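Local atomic coordinates of fructokinase (Vibrio cholerae serotype O1, PDB entry 5EY7), a protein that phosphorylates fructose at the expense of ATP, as a sugar kinase of the PfkB family with the ribokinase-like fold. Residues A[299-304]-A[316-321]; A[99-104]-A[113-118]; A[50-55]-A[81-86]; A[145-150]-A[177-182]; A[64-69]-A[89-94]. All coordinates share one frame; numbering follows the deposited sequence.

Interaction 1 of 5, residues A[299-304]-A[316-321]. With NA (sodium ion), chain C.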
# COMPACT_ATOMS: atom_id res chain seq x y z
N GLY A 299 4.08 -14.55 23.74
CA GLY A 299 3.01 -14.49 22.77
C GLY A 299 1.81 -13.74 23.29
O GLY A 299 1.27 -12.86 22.61
N ALA A 300 1.38 -14.08 24.50
CA ALA A 300 0.24 -13.44 25.12
C ALA A 300 0.52 -11.97 25.44
O ALA A 300 -0.34 -11.11 25.28
CB ALA A 300 -0.17 -14.18 26.39
N LEU A 301 1.74 -11.70 25.89
CA LEU A 301 2.13 -10.36 26.31
C LEU A 301 2.09 -9.34 25.18
O LEU A 301 1.75 -8.18 25.40
CB LEU A 301 3.53 -10.39 26.93
CG LEU A 301 3.58 -10.47 28.46
CD1 LEU A 301 2.47 -11.36 28.99
CD2 LEU A 301 4.94 -10.98 28.93
N ALA A 302 2.42 -9.78 23.97
CA ALA A 302 2.44 -8.89 22.81
C ALA A 302 1.04 -8.42 22.44
O ALA A 302 0.87 -7.42 21.74
CB ALA A 302 3.09 -9.58 21.63
N THR A 303 0.03 -9.15 22.91
CA THR A 303 -1.36 -8.82 22.63
C THR A 303 -1.95 -7.90 23.69
O THR A 303 -3.12 -8.03 24.04
CB THR A 303 -2.22 -10.09 22.55
OG1 THR A 303 -2.40 -10.62 23.87
CG2 THR A 303 -1.56 -11.13 21.67
N THR A 304 -1.14 -6.99 24.21
CA THR A 304 -1.61 -6.07 25.25
C THR A 304 -1.38 -4.61 24.87
O THR A 304 -1.75 -3.70 25.60
CB THR A 304 -0.91 -6.36 26.59
OG1 THR A 304 0.51 -6.40 26.40
CG2 THR A 304 -1.38 -7.70 27.14
N ALA A 316 12.63 -9.31 32.97
CA ALA A 316 11.94 -8.98 34.21
C ALA A 316 10.43 -9.05 34.04
O ALA A 316 9.73 -9.62 34.87
CB ALA A 316 12.35 -7.60 34.69
N ALA A 317 9.92 -8.48 32.95
CA ALA A 317 8.49 -8.47 32.68
C ALA A 317 7.97 -9.87 32.41
O ALA A 317 6.88 -10.24 32.85
CB ALA A 317 8.17 -7.55 31.50
N LEU A 318 8.75 -10.66 31.68
CA LEU A 318 8.35 -12.01 31.31
C LEU A 318 8.34 -12.95 32.51
O LEU A 318 7.43 -13.77 32.66
CB LEU A 318 9.26 -12.56 30.21
CG LEU A 318 9.03 -14.02 29.81
CD1 LEU A 318 7.60 -14.23 29.35
CD2 LEU A 318 10.01 -14.43 28.74
N TYR A 319 9.35 -12.84 33.36
CA TYR A 319 9.41 -13.63 34.59
C TYR A 319 8.25 -13.28 35.51
O TYR A 319 7.72 -14.15 36.21
CB TYR A 319 10.73 -13.42 35.34
CG TYR A 319 11.87 -14.28 34.84
CD1 TYR A 319 11.82 -15.66 34.92
CD2 TYR A 319 13.01 -13.70 34.30
CE1 TYR A 319 12.86 -16.45 34.47
CE2 TYR A 319 14.06 -14.48 33.85
CZ TYR A 319 13.98 -15.85 33.93
OH TYR A 319 15.02 -16.63 33.49
N ALA A 320 7.85 -12.02 35.51
CA ALA A 320 6.78 -11.55 36.37
C ALA A 320 5.44 -12.11 35.93
O ALA A 320 4.56 -12.35 36.76
CB ALA A 320 6.74 -10.03 36.39
N PHE A 321 5.28 -12.31 34.63
CA PHE A 321 4.04 -12.84 34.08
C PHE A 321 3.93 -14.35 34.29
O PHE A 321 2.84 -14.87 34.50
CB PHE A 321 3.93 -12.51 32.59
CG PHE A 321 2.75 -13.15 31.92
CD1 PHE A 321 1.47 -12.68 32.15
CD2 PHE A 321 2.93 -14.22 31.06
CE1 PHE A 321 0.38 -13.26 31.53
CE2 PHE A 321 1.85 -14.81 30.44
CZ PHE A 321 0.57 -14.33 30.67
NA NA C . 0.22 -6.50 19.22
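Leu301 supplies the bump here, and the ring of Phe321 is the surface it presses on. Its CD1 methyl stands over the middle of one ring face, 3.4 Å from the centroid of the Phe321 ring and 11° off the ring normal, a close CH-pi contact that touches all six ring carbons. Each side chain reaches toward the other's helix, and the CB of Phe321 ends up in the fork of the leucine, 4.1 Å from both CD1 and CD2 of Leu301. With CG anti to its own backbone N (chi1 174°), Phe321 reaches across to helix 285-301, where its far end, CZ, lies 4.3 Å from Ala300 CB. The second branch of Leu301, CD2, comes within 4.2 Å of Leu318 CD1. Leu318 in turn packs on Trp294 and Cys298, while Phe321 and Ala300 both touch Val256, a residue of the ADP site. On the same segment as Leu301, Ala300 O accepts from both N and OG1 of Thr303. One residue earlier than that threonine, Ala302 O lies 2.8 Å from the sodium ion, which Asp260 O and Gly307 O also bind. Between segments 299-304 and 316-321 the chemistry is purely apolar, so their contact rests on shape and dispersion rather than directed polar bonds, beside Val256 of the ADP site.

Interaction 2 of 5, residues A[99-104]-A[113-118]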
# COMPACT_ATOMS: atom_id res chain seq x y z
N SER A 99 7.60 -3.20 2.22
CA SER A 99 6.29 -3.81 2.45
C SER A 99 5.42 -3.00 3.41
O SER A 99 5.82 -2.72 4.54
CB SER A 99 6.45 -5.23 2.97
OG SER A 99 5.20 -5.79 3.34
N THR A 100 4.23 -2.62 2.95
CA THR A 100 3.28 -1.91 3.80
C THR A 100 2.00 -2.72 3.99
O THR A 100 1.34 -3.07 3.02
CB THR A 100 2.91 -0.53 3.21
OG1 THR A 100 4.09 0.24 2.98
CG2 THR A 100 1.99 0.22 4.16
N VAL A 101 1.67 -3.02 5.24
CA VAL A 101 0.46 -3.77 5.55
C VAL A 101 -0.56 -2.90 6.28
O VAL A 101 -0.23 -2.25 7.28
CB VAL A 101 0.76 -5.01 6.42
CG1 VAL A 101 -0.51 -5.54 7.06
CG2 VAL A 101 1.43 -6.09 5.58
N VAL A 102 -1.79 -2.88 5.77
CA VAL A 102 -2.88 -2.16 6.42
C VAL A 102 -3.79 -3.14 7.13
O VAL A 102 -4.49 -3.93 6.49
CB VAL A 102 -3.71 -1.35 5.41
CG1 VAL A 102 -4.92 -0.72 6.11
CG2 VAL A 102 -2.85 -0.27 4.76
N VAL A 103 -3.78 -3.11 8.45
CA VAL A 103 -4.66 -3.95 9.22
C VAL A 103 -5.99 -3.23 9.43
O VAL A 103 -6.02 -2.06 9.81
CB VAL A 103 -4.04 -4.35 10.58
CG1 VAL A 103 -3.25 -3.20 11.16
CG2 VAL A 103 -5.11 -4.82 11.56
N ASP A 104 -7.07 -3.93 9.15
CA ASP A 104 -8.40 -3.42 9.39
C ASP A 104 -9.10 -4.45 10.26
O ASP A 104 -8.46 -5.28 10.89
CB ASP A 104 -9.17 -3.20 8.08
CG ASP A 104 -10.31 -2.22 8.23
OD1 ASP A 104 -10.05 -1.00 8.14
OD2 ASP A 104 -11.46 -2.66 8.43
N PHE A 113 -5.57 -8.45 7.59
CA PHE A 113 -4.36 -7.83 7.07
C PHE A 113 -4.40 -7.77 5.55
O PHE A 113 -4.96 -8.66 4.91
CB PHE A 113 -3.12 -8.60 7.52
CG PHE A 113 -3.04 -8.82 9.00
CD1 PHE A 113 -2.48 -7.86 9.83
CD2 PHE A 113 -3.54 -9.98 9.57
CE1 PHE A 113 -2.41 -8.06 11.19
CE2 PHE A 113 -3.47 -10.19 10.93
CZ PHE A 113 -2.91 -9.22 11.75
N THR A 114 -3.81 -6.73 4.97
CA THR A 114 -3.80 -6.55 3.53
C THR A 114 -2.45 -6.03 3.04
O THR A 114 -1.99 -4.99 3.49
CB THR A 114 -4.92 -5.59 3.07
OG1 THR A 114 -6.18 -6.04 3.57
CG2 THR A 114 -4.98 -5.53 1.55
N PHE A 115 -1.83 -6.77 2.13
CA PHE A 115 -0.53 -6.38 1.59
C PHE A 115 -0.67 -5.39 0.45
O PHE A 115 -1.24 -5.70 -0.60
CB PHE A 115 0.25 -7.62 1.13
CG PHE A 115 0.77 -8.46 2.26
CD1 PHE A 115 -0.01 -9.45 2.83
CD2 PHE A 115 2.05 -8.24 2.76
CE1 PHE A 115 0.47 -10.21 3.88
CE2 PHE A 115 2.53 -9.00 3.81
CZ PHE A 115 1.75 -9.98 4.37
N MET A 116 -0.14 -4.18 0.65
CA MET A 116 -0.29 -3.09 -0.30
C MET A 116 0.78 -3.10 -1.39
O MET A 116 0.58 -2.55 -2.48
CB MET A 116 -0.25 -1.74 0.42
CG MET A 116 -1.47 -1.44 1.26
SD MET A 116 -2.91 -1.11 0.23
CE MET A 116 -4.18 -1.99 1.13
N VAL A 117 1.91 -3.72 -1.10
CA VAL A 117 3.05 -3.69 -2.01
C VAL A 117 3.41 -5.08 -2.52
O VAL A 117 3.90 -5.92 -1.77
CB VAL A 117 4.28 -3.07 -1.34
CG1 VAL A 117 5.42 -2.98 -2.33
CG2 VAL A 117 3.95 -1.69 -0.79
N LYS A 118 3.17 -5.31 -3.81
CA LYS A 118 3.45 -6.61 -4.41
C LYS A 118 4.06 -6.46 -5.80
O LYS A 118 3.44 -5.92 -6.71
CB LYS A 118 2.18 -7.45 -4.47
CG LYS A 118 1.59 -7.79 -3.11
CD LYS A 118 0.26 -8.52 -3.23
CE LYS A 118 -0.80 -7.64 -3.87
NZ LYS A 118 -2.12 -8.31 -3.86
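Val101 and Phe115 make the apolar centre: the CG2 methyl of Val101 rests over one face of the Phe115 ring, displaced toward its rim, 3.6 Å from CE2 of Phe115. Chi1 of 164° splits the work of the valine, placing CG1 near the plane of the Phe113 ring at its edge, 4.1 Å from Phe113 CD1. Val103 extends the same face of the sheet, its CB 3.9 Å from CD1 of Phe113. On the reverse face Val102 CG2 meets Met116 CG at 3.9 Å, while Thr100 packs on Met116 of the second subunit and Val102 on that subunit's Phe72. Further out come the backbone bonds. Met116 N gives a straight bond of 3.0 Å to Thr100 O, Val102 N gives one of 3.1 Å to Thr114 O, and the return bond from Thr114 N to Val102 O is weak. At the polar margin Ser99 OG lies by the edge of the Phe115 ring, and Phe115 also touches Arg176, which binds fructose. This is an antiparallel beta hairpin, 100-106 with 110-115, on one side of the small four-stranded sheet that, as in ribokinase, probably acts as a lid over the sugar; it also packs against the second subunit.

Interaction 3 of 5, residues A[50-55]-A[81-86]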
# COMPACT_ATOMS: atom_id res chain seq x y z
N VAL A 50 10.52 -10.82 15.52
CA VAL A 50 11.23 -11.85 16.27
C VAL A 50 12.62 -11.36 16.65
O VAL A 50 13.09 -11.61 17.76
CB VAL A 50 11.33 -13.16 15.46
CG1 VAL A 50 12.06 -14.24 16.26
CG2 VAL A 50 9.95 -13.64 15.05
N ALA A 51 13.27 -10.65 15.74
CA ALA A 51 14.60 -10.09 16.00
C ALA A 51 14.55 -9.15 17.19
O ALA A 51 15.43 -9.15 18.05
CB ALA A 51 15.13 -9.37 14.78
N VAL A 52 13.50 -8.34 17.24
CA VAL A 52 13.30 -7.37 18.31
C VAL A 52 12.92 -8.06 19.62
O VAL A 52 13.36 -7.65 20.70
CB VAL A 52 12.21 -6.35 17.91
CG1 VAL A 52 11.55 -5.72 19.13
CG2 VAL A 52 12.82 -5.28 17.00
N ALA A 53 12.13 -9.12 19.53
CA ALA A 53 11.71 -9.86 20.71
C ALA A 53 12.90 -10.55 21.39
O ALA A 53 12.96 -10.65 22.61
CB ALA A 53 10.65 -10.88 20.35
N ILE A 54 13.84 -11.02 20.58
CA ILE A 54 15.03 -11.68 21.09
C ILE A 54 15.94 -10.67 21.77
O ILE A 54 16.45 -10.91 22.86
CB ILE A 54 15.80 -12.40 19.96
CG1 ILE A 54 14.96 -13.54 19.40
CG2 ILE A 54 17.14 -12.92 20.46
CD1 ILE A 54 15.57 -14.21 18.20
N ALA A 55 16.13 -9.52 21.12
CA ALA A 55 16.99 -8.47 21.65
C ALA A 55 16.45 -7.92 22.97
O ALA A 55 17.21 -7.63 23.89
CB ALA A 55 17.13 -7.35 20.64
N THR A 81 17.97 -0.65 14.88
CA THR A 81 19.18 -0.17 15.53
C THR A 81 18.89 0.27 16.97
O THR A 81 19.75 0.15 17.85
CB THR A 81 19.81 1.00 14.76
OG1 THR A 81 19.98 0.63 13.38
CG2 THR A 81 21.17 1.37 15.35
N ASP A 82 17.69 0.77 17.21
CA ASP A 82 17.32 1.27 18.53
C ASP A 82 16.99 0.15 19.52
O ASP A 82 16.81 0.41 20.71
CB ASP A 82 16.12 2.22 18.44
CG ASP A 82 16.42 3.48 17.63
OD1 ASP A 82 17.61 3.84 17.52
OD2 ASP A 82 15.47 4.10 17.12
N GLU A 83 16.91 -1.08 19.04
CA GLU A 83 16.21 -2.12 19.80
C GLU A 83 16.94 -3.28 20.52
O GLU A 83 16.37 -3.81 21.48
CB GLU A 83 15.14 -2.74 18.88
CG GLU A 83 13.91 -3.19 19.63
CD GLU A 83 13.10 -2.04 20.21
OE1 GLU A 83 13.16 -0.93 19.64
OE2 GLU A 83 12.40 -2.24 21.23
N GLN A 84 18.14 -3.71 20.14
CA GLN A 84 19.04 -3.09 19.18
C GLN A 84 19.65 -4.16 18.27
O GLN A 84 20.77 -4.62 18.48
CB GLN A 84 20.13 -2.33 19.91
CG GLN A 84 20.50 -2.92 21.26
CD GLN A 84 21.47 -2.06 22.04
OE1 GLN A 84 22.16 -1.21 21.47
NE2 GLN A 84 21.53 -2.27 23.35
N VAL A 85 18.89 -4.54 17.25
CA VAL A 85 19.29 -5.59 16.32
C VAL A 85 20.43 -5.14 15.41
O VAL A 85 20.44 -4.01 14.93
CB VAL A 85 18.10 -6.03 15.44
CG1 VAL A 85 18.47 -7.26 14.60
CG2 VAL A 85 16.90 -6.32 16.31
N ASP A 86 21.39 -6.02 15.18
CA ASP A 86 22.41 -5.79 14.16
C ASP A 86 21.74 -5.81 12.79
O ASP A 86 21.04 -6.75 12.44
CB ASP A 86 23.51 -6.85 14.24
CG ASP A 86 24.70 -6.53 13.34
OD1 ASP A 86 24.52 -5.91 12.27
OD2 ASP A 86 25.83 -6.91 13.71
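Val85, Glu83 and Val52 carry most of this contact, in which helix 46-56 of the ribokinase-like alpha/beta fold packs against the loop that brings helix 71-81 back to strand 86-93. Val52 and Glu83 meet mainly through carbon. The fork of the valine straddles the aliphatic stem of the glutamate, with both CG1 and CG2 of Val52 3.5 Å from Glu83 CG. A bend in the glutamate chain (chi2 68°) presents that methylene to the helix and leaves the carboxylate to turn elsewhere, where OE2 forms a salt bridge with Arg56 at the end of the same helix. Val52 also touches Met309 and Leu312, and its side chain lies about 6 Å from that of the fructose-binding Asn49, one turn earlier. Val85 approaches from the strand side of the loop. Its CG2 methyl, anti to the carbonyl carbon, drops toward the start of this helical turn, 3.8 Å from Ala51 CB, while CG1 lies 4.0 Å from the same atom. One turn on, the methyl of Ala55 meets the Glu83-Gln84 peptide, which is modelled cis: its CB is 3.7 Å from Glu83 O and 3.8 Å from Gln84 N. Ser61, at the start of strand 61-68, fills in beside Ala55 and Val85. Its OG is hydrogen-bonded to Ala51 O, the carbonyl that Val85 CG2 approaches to 3.6 Å.

Interaction 4 of 5, residues A[145-150]-A[177-182]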
# COMPACT_ATOMS: atom_id res chain seq x y z
N ALA A 145 9.16 -15.42 2.50
CA ALA A 145 10.46 -15.29 1.86
C ALA A 145 10.64 -16.29 0.71
O ALA A 145 11.54 -16.12 -0.12
CB ALA A 145 11.57 -15.46 2.88
N LEU A 146 9.79 -17.31 0.66
CA LEU A 146 9.87 -18.32 -0.40
C LEU A 146 8.89 -18.03 -1.53
O LEU A 146 8.79 -18.80 -2.49
CB LEU A 146 9.58 -19.72 0.18
CG LEU A 146 10.23 -20.11 1.51
CD1 LEU A 146 9.75 -21.49 1.94
CD2 LEU A 146 11.75 -20.07 1.41
N ALA A 147 8.18 -16.92 -1.42
CA ALA A 147 7.09 -16.60 -2.34
C ALA A 147 7.53 -16.43 -3.79
O ALA A 147 6.99 -17.06 -4.68
CB ALA A 147 6.36 -15.34 -1.87
N ASN A 148 8.53 -15.59 -4.01
CA ASN A 148 8.98 -15.28 -5.36
C ASN A 148 10.49 -15.23 -5.50
O ASN A 148 11.22 -15.06 -4.53
CB ASN A 148 8.39 -13.94 -5.81
CG ASN A 148 6.89 -13.87 -5.63
OD1 ASN A 148 6.13 -14.36 -6.46
ND2 ASN A 148 6.46 -13.25 -4.55
N GLN A 149 10.96 -15.38 -6.74
CA GLN A 149 12.37 -15.25 -7.06
C GLN A 149 12.74 -13.78 -7.15
O GLN A 149 11.92 -12.95 -7.53
CB GLN A 149 12.70 -15.96 -8.37
CG GLN A 149 12.54 -17.47 -8.32
CD GLN A 149 13.58 -18.15 -7.44
OE1 GLN A 149 14.51 -17.50 -6.96
NE2 GLN A 149 13.43 -19.45 -7.24
N PRO A 150 14.00 -13.43 -6.81
CA PRO A 150 15.09 -14.33 -6.43
C PRO A 150 15.17 -14.62 -4.93
O PRO A 150 16.11 -15.29 -4.50
CB PRO A 150 16.34 -13.57 -6.88
CG PRO A 150 15.96 -12.15 -6.65
CD PRO A 150 14.48 -12.04 -6.94
N GLU A 177 -1.23 -16.20 0.97
CA GLU A 177 -1.24 -16.56 -0.44
C GLU A 177 -1.18 -15.35 -1.37
O GLU A 177 -0.76 -15.47 -2.52
CB GLU A 177 -2.47 -17.41 -0.75
CG GLU A 177 -2.34 -18.28 -1.98
CD GLU A 177 -3.46 -19.28 -2.12
OE1 GLU A 177 -4.62 -18.94 -1.77
OE2 GLU A 177 -3.19 -20.42 -2.56
N GLU A 178 -1.58 -14.20 -0.86
CA GLU A 178 -1.66 -12.97 -1.65
C GLU A 178 -0.34 -12.59 -2.30
O GLU A 178 -0.31 -12.16 -3.46
CB GLU A 178 -2.14 -11.80 -0.78
CG GLU A 178 -3.61 -11.86 -0.39
CD GLU A 178 -3.90 -12.92 0.64
OE1 GLU A 178 -5.05 -13.42 0.66
OE2 GLU A 178 -3.00 -13.25 1.44
N VAL A 179 0.76 -12.74 -1.57
CA VAL A 179 2.06 -12.28 -2.04
C VAL A 179 2.70 -13.26 -3.02
O VAL A 179 3.76 -12.97 -3.57
CB VAL A 179 3.03 -12.04 -0.87
CG1 VAL A 179 2.49 -10.95 0.04
CG2 VAL A 179 3.25 -13.33 -0.09
N TRP A 180 2.07 -14.41 -3.23
CA TRP A 180 2.57 -15.39 -4.18
C TRP A 180 2.03 -15.12 -5.57
O TRP A 180 0.83 -15.14 -5.79
CB TRP A 180 2.19 -16.81 -3.75
CG TRP A 180 2.88 -17.28 -2.51
CD1 TRP A 180 2.70 -16.80 -1.25
CD2 TRP A 180 3.83 -18.35 -2.40
NE1 TRP A 180 3.50 -17.48 -0.37
CE2 TRP A 180 4.20 -18.44 -1.05
CE3 TRP A 180 4.42 -19.23 -3.32
CZ2 TRP A 180 5.13 -19.38 -0.59
CZ3 TRP A 180 5.33 -20.16 -2.86
CH2 TRP A 180 5.68 -20.23 -1.51
N SER A 181 2.93 -14.87 -6.52
CA SER A 181 2.51 -14.64 -7.90
C SER A 181 2.06 -15.95 -8.55
O SER A 181 1.35 -15.94 -9.54
CB SER A 181 3.64 -14.01 -8.71
OG SER A 181 4.38 -14.99 -9.41
N GLU A 182 2.50 -17.07 -7.98
CA GLU A 182 2.04 -18.38 -8.42
C GLU A 182 1.58 -19.19 -7.21
O GLU A 182 2.30 -20.07 -6.74
CB GLU A 182 3.15 -19.11 -9.18
CG GLU A 182 3.56 -18.47 -10.50
CD GLU A 182 2.50 -18.62 -11.58
OE1 GLU A 182 1.59 -19.46 -11.42
OE2 GLU A 182 2.59 -17.91 -12.60
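Two loops that leave the C-terminal ends of neighbouring parallel strands, 138-142 and 168-172, meet where Ala147 and Asn148 face Val179, Trp180 and Ser181. The amide of Asn148 works like a peptide of an adjoining strand. ND2 donates to Val179 O at 2.9 Å, nearly straight and within the amide plane, while OD1 receives Ser181 N at 3.2 Å on a lone pair. Two bonds in opposite senses fix the rotation of the amide, and ND2 also donates to Gln123 OE1, its stronger polar partner. Beside this grip Trp180 lies flat against the backbone of the other loop: Ala147 CA stands 3.6 Å from the centroid of the six-membered ring of Trp180, 8° off its normal. With chi1 at -68° the indole faces Ala147, whose CB lies 3.9 Å from Trp180 CE2 and 4.1 Å from Val179 CG2. Leu146 CB comes to 4.3 Å from Trp180 CH2. Arg152 packs on the indole and hydrogen-bonds through NE and NH2 to the carbonyls of Leu146 and Ala147. Such interlocked loops at the C-terminal edge of a parallel sheet are where alpha/beta enzymes build their active sites, and here Arg176, just before segment 177-182, binds fructose.

Interaction 5 of 5, residues A[64-69]-A[89-94]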
# COMPACT_ATOMS: atom_id res chain seq x y z
N PHE A 64 19.46 -9.82 8.31
CA PHE A 64 19.90 -9.62 6.94
C PHE A 64 18.70 -9.74 6.01
O PHE A 64 17.90 -10.66 6.15
CB PHE A 64 21.02 -10.60 6.55
CG PHE A 64 20.55 -11.99 6.22
CD1 PHE A 64 20.45 -12.96 7.21
CD2 PHE A 64 20.25 -12.34 4.91
CE1 PHE A 64 20.03 -14.24 6.90
CE2 PHE A 64 19.83 -13.62 4.60
CZ PHE A 64 19.72 -14.58 5.59
N GLY A 65 18.56 -8.79 5.10
CA GLY A 65 17.40 -8.75 4.24
C GLY A 65 17.41 -7.52 3.35
O GLY A 65 18.42 -6.83 3.24
N ARG A 66 16.28 -7.25 2.72
CA ARG A 66 16.20 -6.15 1.77
C ARG A 66 14.92 -5.36 1.96
O ARG A 66 13.83 -5.91 2.02
CB ARG A 66 16.29 -6.69 0.34
CG ARG A 66 16.81 -5.68 -0.67
CD ARG A 66 17.25 -6.35 -1.96
NE ARG A 66 18.69 -6.60 -2.00
CZ ARG A 66 19.58 -5.77 -2.53
NH1 ARG A 66 19.18 -4.61 -3.05
NH2 ARG A 66 20.87 -6.08 -2.52
N VAL A 67 15.07 -4.04 2.09
CA VAL A 67 13.94 -3.13 2.15
C VAL A 67 14.06 -2.09 1.05
O VAL A 67 15.09 -2.00 0.39
CB VAL A 67 13.85 -2.42 3.52
CG1 VAL A 67 13.58 -3.42 4.63
CG2 VAL A 67 15.11 -1.62 3.79
N GLY A 68 13.00 -1.32 0.85
CA GLY A 68 13.02 -0.28 -0.16
C GLY A 68 13.89 0.88 0.29
O GLY A 68 14.02 1.14 1.48
N ASN A 69 14.48 1.58 -0.67
CA ASN A 69 15.25 2.78 -0.38
C ASN A 69 14.34 3.91 0.11
O ASN A 69 14.81 4.94 0.59
CB ASN A 69 16.03 3.23 -1.62
CG ASN A 69 16.88 4.45 -1.36
OD1 ASN A 69 16.49 5.57 -1.69
ND2 ASN A 69 18.05 4.25 -0.76
N HIS A 89 23.86 -5.96 7.62
CA HIS A 89 23.49 -6.65 6.39
C HIS A 89 22.07 -6.34 5.97
O HIS A 89 21.39 -7.16 5.35
CB HIS A 89 23.67 -8.16 6.55
CG HIS A 89 25.06 -8.56 6.92
ND1 HIS A 89 26.12 -8.45 6.03
CD2 HIS A 89 25.58 -9.04 8.06
CE1 HIS A 89 27.22 -8.87 6.63
NE2 HIS A 89 26.92 -9.23 7.86
N LEU A 90 21.61 -5.14 6.31
CA LEU A 90 20.34 -4.64 5.82
C LEU A 90 20.61 -3.84 4.55
O LEU A 90 21.45 -2.95 4.53
CB LEU A 90 19.64 -3.78 6.87
CG LEU A 90 18.21 -3.33 6.56
CD1 LEU A 90 17.35 -3.38 7.82
CD2 LEU A 90 18.21 -1.93 5.98
N HIS A 91 19.90 -4.18 3.48
CA HIS A 91 20.13 -3.55 2.18
C HIS A 91 18.91 -2.75 1.73
O HIS A 91 17.78 -3.04 2.12
CB HIS A 91 20.48 -4.61 1.14
CG HIS A 91 21.81 -5.26 1.37
ND1 HIS A 91 22.96 -4.84 0.74
CD2 HIS A 91 22.17 -6.30 2.15
CE1 HIS A 91 23.97 -5.60 1.13
NE2 HIS A 91 23.52 -6.49 1.98
N PHE A 92 19.16 -1.74 0.90
CA PHE A 92 18.10 -0.88 0.40
C PHE A 92 17.92 -1.06 -1.11
O PHE A 92 18.83 -0.76 -1.89
CB PHE A 92 18.39 0.58 0.71
CG PHE A 92 18.50 0.88 2.18
CD1 PHE A 92 19.70 0.69 2.85
CD2 PHE A 92 17.41 1.35 2.89
CE1 PHE A 92 19.81 0.96 4.20
CE2 PHE A 92 17.51 1.62 4.24
CZ PHE A 92 18.71 1.43 4.90
N ASP A 93 16.76 -1.56 -1.52
CA ASP A 93 16.47 -1.69 -2.93
C ASP A 93 16.11 -0.33 -3.51
O ASP A 93 15.17 0.32 -3.04
CB ASP A 93 15.33 -2.69 -3.18
CG ASP A 93 15.24 -3.11 -4.63
OD1 ASP A 93 16.26 -3.61 -5.16
OD2 ASP A 93 14.17 -2.94 -5.24
N PRO A 94 16.85 0.10 -4.55
CA PRO A 94 16.66 1.42 -5.15
C PRO A 94 15.51 1.49 -6.15
O PRO A 94 15.40 2.47 -6.87
CB PRO A 94 17.99 1.66 -5.86
CG PRO A 94 18.35 0.29 -6.32
CD PRO A 94 17.97 -0.62 -5.19
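Val67 and His91 sit at the middle of a parallel ladder in which five backbone bonds satisfy donors and acceptors in turn. Gly65 N donates to His89 O, and His91 N returns a bond of 3.0 Å to Gly65 O. Val67 N to His91 O follows at 2.9 Å, almost straight at 176°. Asp93 N then gives a short bond, 2.6 Å, to Val67 O, and Asn69 N closes the series on Asp93 O from above the carbonyl plane. Gly68 N has its partner outside the pair, Thr98 OG1. Among the side chains, Arg66 lays its guanidinium over His91 CB, with CZ 4.0 Å from that carbon and the guanidinium and imidazole planes 14° apart. A bend at chi3 (-97°) folds the group over the neighbouring strand, where NH1 makes a long salt bridge, 3.7 Å, to Asp93 OD1. The stronger partner of Arg66 is Asp129, bound through NE, while Asp93 OD2 accepts from His96 N. Val67 CG2 packs on the reverse face, 3.8 Å from Leu90 CD2 and 3.9 Å from Phe92 CD2. That face lies under helix 71-81, whose Leu80 meets Leu90 and whose Arg74 makes a cation-pi contact with Phe92. The three elements form a beta-alpha-beta unit, with strand 86-93 outermost in the nine-stranded sheet of this chain and strand 61-68 next to it, beside strand 21-24.

In the fold
Interactions 3 and 5 interleave along the chain, their segments alternating as helix 46-56, strand 61-68, the loop after helix 71-81 and strand 86-93 follow one another; their centres are 17 Å apart. Interaction 2 comes next, in the four-stranded sheet, probably a lid, then interaction 4 in loops beyond two strands of the nine-stranded sheet. These two touch, Phe115 CG lying 3.8 Å from Val179 CG1, so the small sheet and the loops of the large one join beside fructose-binding Arg176. Interaction 1 closes the chain at its C-terminal helix, about 33 Å from interaction 4 between centres and across the chain's centre. Interactions 2 and 4 thus adjoin the fructose site, while interaction 1 lies beside the ADP-binding Val256.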